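PDB 3Q2I: dehydrogenase, which probably uses NAD to oxidise the UDP-linked sugar acid UDP-GlcNAcA in the biosynthesis of 2,3-diacetamido-2,3-dideoxy-D-mannuronic acid. Local coordinates for residues A[128-140]-A[301-313]. Numbering follows the deposited sequence.
Sequences HLFVVKQNRRNAT and GFGHPLYYDNVIK. With NAI (1,4-dihydronicotinamide adenine dinucleotide), chain B.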
loop_
_atom_site.group_PDB
_atom_site.type_symbol
_atom_site.label_atom_id
_atom_site.label_comp_id
_atom_site.label_asym_id
_atom_site.label_seq_id
_atom_site.Cartn_x
_atom_site.Cartn_y
_atom_site.Cartn_z
ATOM N N HIS A 128 -40.952 13.011 2.936
ATOM C CA HIS A 128 -39.938 13.279 3.962
ATOM C C HIS A 128 -39.373 12.000 4.549
ATOM O O HIS A 128 -40.070 11.002 4.681
ATOM C CB HIS A 128 -40.512 14.118 5.104
ATOM C CG HIS A 128 -40.890 15.506 4.704
ATOM N ND1 HIS A 128 -39.967 16.515 4.529
ATOM C CD2 HIS A 128 -42.111 16.076 4.552
ATOM C CE1 HIS A 128 -40.601 17.637 4.240
ATOM N NE2 HIS A 128 -41.899 17.402 4.261
ATOM N N LEU A 129 -38.105 12.081 4.928
ATOM C CA LEU A 129 -37.481 11.078 5.796
ATOM C C LEU A 129 -36.908 11.895 6.959
ATOM O O LEU A 129 -35.971 12.690 6.808
ATOM C CB LEU A 129 -36.397 10.331 4.991
ATOM C CG LEU A 129 -35.511 9.411 5.846
ATOM C CD1 LEU A 129 -36.308 8.327 6.538
ATOM C CD2 LEU A 129 -34.471 8.786 4.914
ATOM N N PHE A 130 -37.491 11.742 8.150
ATOM C CA PHE A 130 -36.986 12.358 9.383
ATOM C C PHE A 130 -36.147 11.320 10.109
ATOM O O PHE A 130 -36.504 10.153 10.072
ATOM C CB PHE A 130 -38.187 12.641 10.317
ATOM C CG PHE A 130 -39.226 13.585 9.736
ATOM C CD1 PHE A 130 -39.075 14.964 9.977
ATOM C CD2 PHE A 130 -40.330 13.093 9.039
ATOM C CE1 PHE A 130 -40.064 15.893 9.504
ATOM C CE2 PHE A 130 -41.332 14.030 8.572
ATOM C CZ PHE A 130 -41.139 15.389 8.788
ATOM N N VAL A 131 -35.042 11.755 10.718
ATOM C CA VAL A 131 -34.199 10.848 11.519
ATOM C C VAL A 131 -34.207 11.449 12.895
ATOM O O VAL A 131 -33.957 12.647 13.082
ATOM C CB VAL A 131 -32.755 10.793 10.953
ATOM C CG1 VAL A 131 -31.903 9.853 11.850
ATOM C CG2 VAL A 131 -32.766 10.343 9.492
ATOM N N VAL A 132 -34.447 10.612 13.899
ATOM C CA VAL A 132 -34.552 11.076 15.272
ATOM C C VAL A 132 -33.210 11.356 15.891
ATOM O O VAL A 132 -32.485 10.411 16.210
ATOM C CB VAL A 132 -35.330 10.061 16.131
ATOM C CG1 VAL A 132 -35.372 10.569 17.549
ATOM C CG2 VAL A 132 -36.690 9.749 15.545
ATOM N N LYS A 133 -32.878 12.621 16.049
ATOM C CA LYS A 133 -31.706 13.084 16.812
ATOM C C LYS A 133 -32.207 14.041 17.908
ATOM O O LYS A 133 -32.032 15.272 17.861
ATOM C CB LYS A 133 -30.709 13.781 15.874
ATOM C CG LYS A 133 -29.971 12.838 14.930
ATOM C CD LYS A 133 -29.082 13.575 13.926
ATOM C CE LYS A 133 -28.425 12.577 12.956
ATOM N NZ LYS A 133 -27.239 12.009 13.703
ATOM N N GLN A 134 -32.764 13.436 18.946
ATOM C CA GLN A 134 -33.513 14.227 19.929
ATOM C C GLN A 134 -32.609 14.963 20.910
ATOM O O GLN A 134 -33.050 15.892 21.598
ATOM C CB GLN A 134 -34.589 13.344 20.570
ATOM C CG GLN A 134 -34.151 12.505 21.761
ATOM C CD GLN A 134 -33.346 11.304 21.369
ATOM O OE1 GLN A 134 -33.136 11.045 20.186
ATOM N NE2 GLN A 134 -32.936 10.526 22.362
ATOM N N ASN A 135 -31.336 14.594 20.990
ATOM C CA ASN A 135 -30.410 15.252 21.932
ATOM C C ASN A 135 -29.936 16.652 21.554
ATOM O O ASN A 135 -29.432 17.403 22.386
ATOM C CB ASN A 135 -29.167 14.351 22.132
ATOM C CG ASN A 135 -28.974 13.862 23.555
ATOM O OD1 ASN A 135 -29.936 13.660 24.307
ATOM N ND2 ASN A 135 -27.704 13.567 23.911
ATOM N N ARG A 136 -30.012 16.980 20.260
ATOM C CA ARG A 136 -29.507 18.235 19.729
ATOM C C ARG A 136 -30.195 19.419 20.418
ATOM O O ARG A 136 -29.587 20.457 20.585
ATOM C CB ARG A 136 -29.794 18.335 18.228
ATOM C CG ARG A 136 -28.889 17.448 17.369
ATOM C CD ARG A 136 -28.975 17.944 15.947
ATOM N NE ARG A 136 -28.075 17.091 15.154
ATOM C CZ ARG A 136 -27.946 17.232 13.840
ATOM N NH1 ARG A 136 -28.648 18.166 13.197
ATOM N NH2 ARG A 136 -27.141 16.430 13.143
ATOM N N ARG A 137 -31.447 19.222 20.818
ATOM C CA ARG A 137 -32.146 20.350 21.462
ATOM C C ARG A 137 -31.939 20.418 22.965
ATOM O O ARG A 137 -32.488 21.302 23.624
ATOM C CB ARG A 137 -33.628 20.376 21.083
ATOM C CG ARG A 137 -33.879 20.898 19.672
ATOM C CD ARG A 137 -33.950 22.422 19.648
ATOM N NE ARG A 137 -33.802 22.952 18.293
ATOM C CZ ARG A 137 -33.853 24.240 17.964
ATOM N NH1 ARG A 137 -34.044 25.169 18.891
ATOM N NH2 ARG A 137 -33.717 24.601 16.694
ATOM N N ASN A 138 -31.077 19.566 23.514
ATOM C CA ASN A 138 -30.703 19.731 24.910
ATOM C C ASN A 138 -30.140 21.130 25.148
ATOM O O ASN A 138 -29.456 21.689 24.301
ATOM C CB ASN A 138 -29.684 18.661 25.313
ATOM C CG ASN A 138 -30.305 17.283 25.395
ATOM O OD1 ASN A 138 -31.448 17.074 25.008
ATOM N ND2 ASN A 138 -29.543 16.306 25.917
ATOM N N ALA A 139 -30.434 21.715 26.306
ATOM C CA ALA A 139 -29.994 23.068 26.574
ATOM C C ALA A 139 -28.493 23.327 26.494
ATOM O O ALA A 139 -28.070 24.338 25.936
ATOM C CB ALA A 139 -30.580 23.560 27.896
ATOM N N THR A 140 -27.692 22.425 27.062
ATOM C CA THR A 140 -26.251 22.560 26.956
ATOM C C THR A 140 -25.745 22.556 25.508
ATOM O O THR A 140 -24.950 23.405 25.117
ATOM C CB THR A 140 -25.514 21.493 27.756
ATOM O OG1 THR A 140 -26.007 20.206 27.390
ATOM C CG2 THR A 140 -25.755 21.656 29.259
ATOM N N GLY A 301 -41.574 19.037 26.486
ATOM C CA GLY A 301 -40.367 18.783 27.273
ATOM C C GLY A 301 -39.027 18.909 26.547
ATOM O O GLY A 301 -38.740 19.885 25.848
ATOM N N PHE A 302 -38.157 17.929 26.768
ATOM C CA PHE A 302 -36.951 17.793 25.955
ATOM C C PHE A 302 -37.012 16.388 25.382
ATOM O O PHE A 302 -37.936 15.614 25.673
ATOM C CB PHE A 302 -35.689 17.922 26.815
ATOM C CG PHE A 302 -35.283 19.345 27.114
ATOM C CD1 PHE A 302 -34.668 20.130 26.135
ATOM C CD2 PHE A 302 -35.479 19.882 28.388
ATOM C CE1 PHE A 302 -34.270 21.429 26.410
ATOM C CE2 PHE A 302 -35.095 21.201 28.667
ATOM C CZ PHE A 302 -34.479 21.970 27.684
ATOM N N GLY A 303 -36.015 16.030 24.579
ATOM C CA GLY A 303 -36.018 14.682 24.079
ATOM C C GLY A 303 -37.121 14.527 23.062
ATOM O O GLY A 303 -37.348 15.395 22.214
ATOM N N HIS A 304 -37.749 13.362 23.103
ATOM C CA HIS A 304 -38.695 12.978 22.062
ATOM C C HIS A 304 -39.867 13.947 21.897
ATOM O O HIS A 304 -40.282 14.237 20.780
ATOM C CB HIS A 304 -39.170 11.549 22.203
ATOM C CG HIS A 304 -38.145 10.541 21.765
ATOM N ND1 HIS A 304 -37.028 10.245 22.518
ATOM C CD2 HIS A 304 -38.103 9.735 20.677
ATOM C CE1 HIS A 304 -36.321 9.313 21.891
ATOM N NE2 HIS A 304 -36.936 9.007 20.763
ATOM N N PRO A 305 -40.405 14.460 23.009
ATOM C CA PRO A 305 -41.548 15.371 22.824
ATOM C C PRO A 305 -41.261 16.600 21.968
ATOM O O PRO A 305 -42.070 16.936 21.089
ATOM C CB PRO A 305 -41.949 15.712 24.282
ATOM C CG PRO A 305 -41.602 14.455 25.023
ATOM C CD PRO A 305 -40.252 14.036 24.415
ATOM N N LEU A 306 -40.121 17.246 22.190
ATOM C CA LEU A 306 -39.682 18.384 21.402
ATOM C C LEU A 306 -39.433 17.965 19.961
ATOM O O LEU A 306 -39.792 18.683 19.036
ATOM C CB LEU A 306 -38.388 18.925 21.984
ATOM C CG LEU A 306 -38.266 20.356 22.471
ATOM C CD1 LEU A 306 -36.825 20.620 22.931
ATOM C CD2 LEU A 306 -38.775 21.304 21.372
ATOM N N TYR A 307 -38.809 16.801 19.758
ATOM C CA TYR A 307 -38.577 16.317 18.413
ATOM C C TYR A 307 -39.892 16.250 17.668
ATOM O O TYR A 307 -40.020 16.641 16.497
ATOM C CB TYR A 307 -37.941 14.901 18.435
ATOM C CG TYR A 307 -37.536 14.472 17.054
ATOM C CD1 TYR A 307 -38.336 13.624 16.284
ATOM C CD2 TYR A 307 -36.380 14.999 16.501
ATOM C CE1 TYR A 307 -37.973 13.292 14.989
ATOM C CE2 TYR A 307 -36.020 14.666 15.201
ATOM C CZ TYR A 307 -36.812 13.820 14.465
ATOM O OH TYR A 307 -36.423 13.563 13.160
ATOM N N TYR A 308 -40.910 15.723 18.340
ATOM C CA TYR A 308 -42.192 15.620 17.689
ATOM C C TYR A 308 -42.810 16.993 17.326
ATOM O O TYR A 308 -43.459 17.096 16.296
ATOM C CB TYR A 308 -43.131 14.814 18.587
ATOM C CG TYR A 308 -43.163 13.369 18.206
ATOM C CD1 TYR A 308 -44.058 12.888 17.272
ATOM C CD2 TYR A 308 -42.197 12.491 18.702
ATOM C CE1 TYR A 308 -44.076 11.566 16.893
ATOM C CE2 TYR A 308 -42.240 11.174 18.362
ATOM C CZ TYR A 308 -43.118 10.703 17.422
ATOM O OH TYR A 308 -43.115 9.365 17.127
ATOM N N ASP A 309 -42.534 18.047 18.084
ATOM C CA ASP A 309 -43.077 19.377 17.749
ATOM C C ASP A 309 -42.520 19.797 16.370
ATOM O O ASP A 309 -43.267 20.272 15.520
ATOM C CB ASP A 309 -42.648 20.385 18.815
ATOM C CG ASP A 309 -43.109 21.814 18.520
ATOM O OD1 ASP A 309 -44.311 21.979 18.248
ATOM O OD2 ASP A 309 -42.291 22.759 18.526
ATOM N N ASN A 310 -41.217 19.612 16.106
ATOM C CA ASN A 310 -40.722 19.936 14.766
ATOM C C ASN A 310 -41.336 19.105 13.634
ATOM O O ASN A 310 -41.558 19.629 12.528
ATOM C CB ASN A 310 -39.176 19.916 14.723
ATOM C CG ASN A 310 -38.629 19.946 13.297
ATOM O OD1 ASN A 310 -38.101 18.947 12.824
ATOM N ND2 ASN A 310 -38.736 21.092 12.616
ATOM N N VAL A 311 -41.587 17.818 13.872
ATOM C CA VAL A 311 -42.133 16.945 12.856
ATOM C C VAL A 311 -43.573 17.390 12.554
ATOM O O VAL A 311 -43.963 17.475 11.392
ATOM C CB VAL A 311 -42.119 15.491 13.307
ATOM C CG1 VAL A 311 -42.860 14.568 12.361
ATOM C CG2 VAL A 311 -40.645 15.002 13.506
ATOM N N ILE A 312 -44.312 17.676 13.625
ATOM C CA ILE A 312 -45.678 18.215 13.477
ATOM C C ILE A 312 -45.691 19.536 12.744
ATOM O O ILE A 312 -46.406 19.647 11.757
ATOM C CB ILE A 312 -46.381 18.293 14.853
ATOM C CG1 ILE A 312 -46.716 16.865 15.303
ATOM C CG2 ILE A 312 -47.732 19.096 14.764
ATOM C CD1 ILE A 312 -46.878 16.774 16.816
ATOM N N LYS A 313 -44.892 20.498 13.177
ATOM C CA LYS A 313 -44.776 21.766 12.456
ATOM C C LYS A 313 -44.406 21.585 10.990
ATOM O O LYS A 313 -44.980 22.221 10.093
ATOM C CB LYS A 313 -43.832 22.740 13.150
ATOM C CG LYS A 313 -44.298 23.218 14.513
ATOM C CD LYS A 313 -43.240 24.095 15.136
ATOM C CE LYS A 313 -43.925 25.055 16.090
ATOM N NZ LYS A 313 -43.369 24.931 17.451
HETATM P PA NAI B . -36.393 -3.358 21.209
HETATM O O1A NAI B . -35.744 -4.662 20.987
HETATM O O2A NAI B . -36.895 -2.973 22.670
HETATM O O5B NAI B . -37.634 -3.111 20.262
HETATM C C5B NAI B . -37.749 -4.147 19.328
HETATM C C4B NAI B . -39.143 -4.081 18.719
HETATM O O4B NAI B . -39.182 -4.267 17.294
HETATM C C3B NAI B . -39.610 -5.386 19.365
HETATM O O3B NAI B . -40.861 -5.198 20.041
HETATM C C2B NAI B . -39.566 -6.425 18.231
HETATM O O2B NAI B . -40.495 -7.493 18.372
HETATM C C1B NAI B . -39.944 -5.482 17.065
HETATM N N9A NAI B . -39.671 -6.033 15.758
HETATM C C8A NAI B . -38.529 -6.688 15.364
HETATM N N7A NAI B . -38.631 -6.969 14.095
HETATM C C5A NAI B . -39.784 -6.431 13.572
HETATM C C6A NAI B . -40.415 -6.425 12.310
HETATM N N6A NAI B . -39.843 -7.010 11.200
HETATM N N1A NAI B . -41.608 -5.819 12.193
HETATM C C2A NAI B . -42.171 -5.267 13.249
HETATM N N3A NAI B . -41.643 -5.236 14.470
HETATM C C4A NAI B . -40.451 -5.844 14.654
HETATM O O3 NAI B . -35.366 -2.225 20.761
HETATM P PN NAI B . -35.357 -0.722 21.123
HETATM O O1N NAI B . -34.388 -0.438 22.236
HETATM O O2N NAI B . -36.755 -0.075 21.274
HETATM O O5D NAI B . -34.499 0.012 19.950
HETATM C C5D NAI B . -35.347 0.254 18.851
HETATM C C4D NAI B . -34.704 1.218 17.859
HETATM O O4D NAI B . -34.642 2.474 18.555
HETATM C C3D NAI B . -33.215 0.915 17.529
HETATM O O3D NAI B . -33.001 1.381 16.195
HETATM C C2D NAI B . -32.438 1.826 18.487
HETATM O O2D NAI B . -31.192 2.251 17.940
HETATM C C1D NAI B . -33.360 3.071 18.633
HETATM N N1N NAI B . -33.167 3.778 19.879
HETATM C C2N NAI B . -32.986 5.082 19.859
HETATM C C3N NAI B . -32.719 5.818 21.021
HETATM C C7N NAI B . -32.551 7.288 20.986
HETATM O O7N NAI B . -31.923 7.946 21.795
HETATM N N7N NAI B . -33.123 8.012 19.980
HETATM C C4N NAI B . -32.552 5.088 22.215
HETATM C C5N NAI B . -32.856 3.738 22.200
HETATM C C6N NAI B . -33.152 3.091 21.027
#
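Across the pairs F130–V311 and Q134–G303, helix 304-313 runs nearly antiparallel to strand 129-131, the two short axes 10.7 Å apart at an angle of 162°, and the backbones converge toward Q134 and G303. At the wider end the isopropyl group of V311 lies over one face of the F130 phenyl: CG1 stands over the ring centre, 4.1 Å from the centroid, as a CH-pi contact, while CG2 lies by CD1 of the same ring. Y307 extends from the helix toward the strand with CG anti to its backbone N (chi1 -173°), which brings OH to 2.6 Å from V131 O, a weak hydrogen bond that may not hold the proton alone; V132 CA lies over a face of the same ring. Where the chains close in, Q134 CG packs on G303 CA at 3.7 Å, and the amide of Q134 lies obliquely against the H304 imidazole, their planes 39° apart. The side chain of Q134 bends at chi2, and its amide meets the nicotinamide carboxamide through two nearly straight bonds: NE2 donates to O7N at 2.8 Å and OE1 accepts from N7N at 3.0 Å. This pairing would fix the carboxamide rotation. H304 NE2 is hydrogen-bonded to E105, which also binds the dinucleotide. Farther out, R137 O approaches the F302 ring edge, 3.3 Å from CE1. Helix 304-313 thus packs beside the last strand of the parallel Rossmann sheet, with the loop after that strand supplying Q134, and the start of the helix H304, to the nicotinamide end of the NAD site.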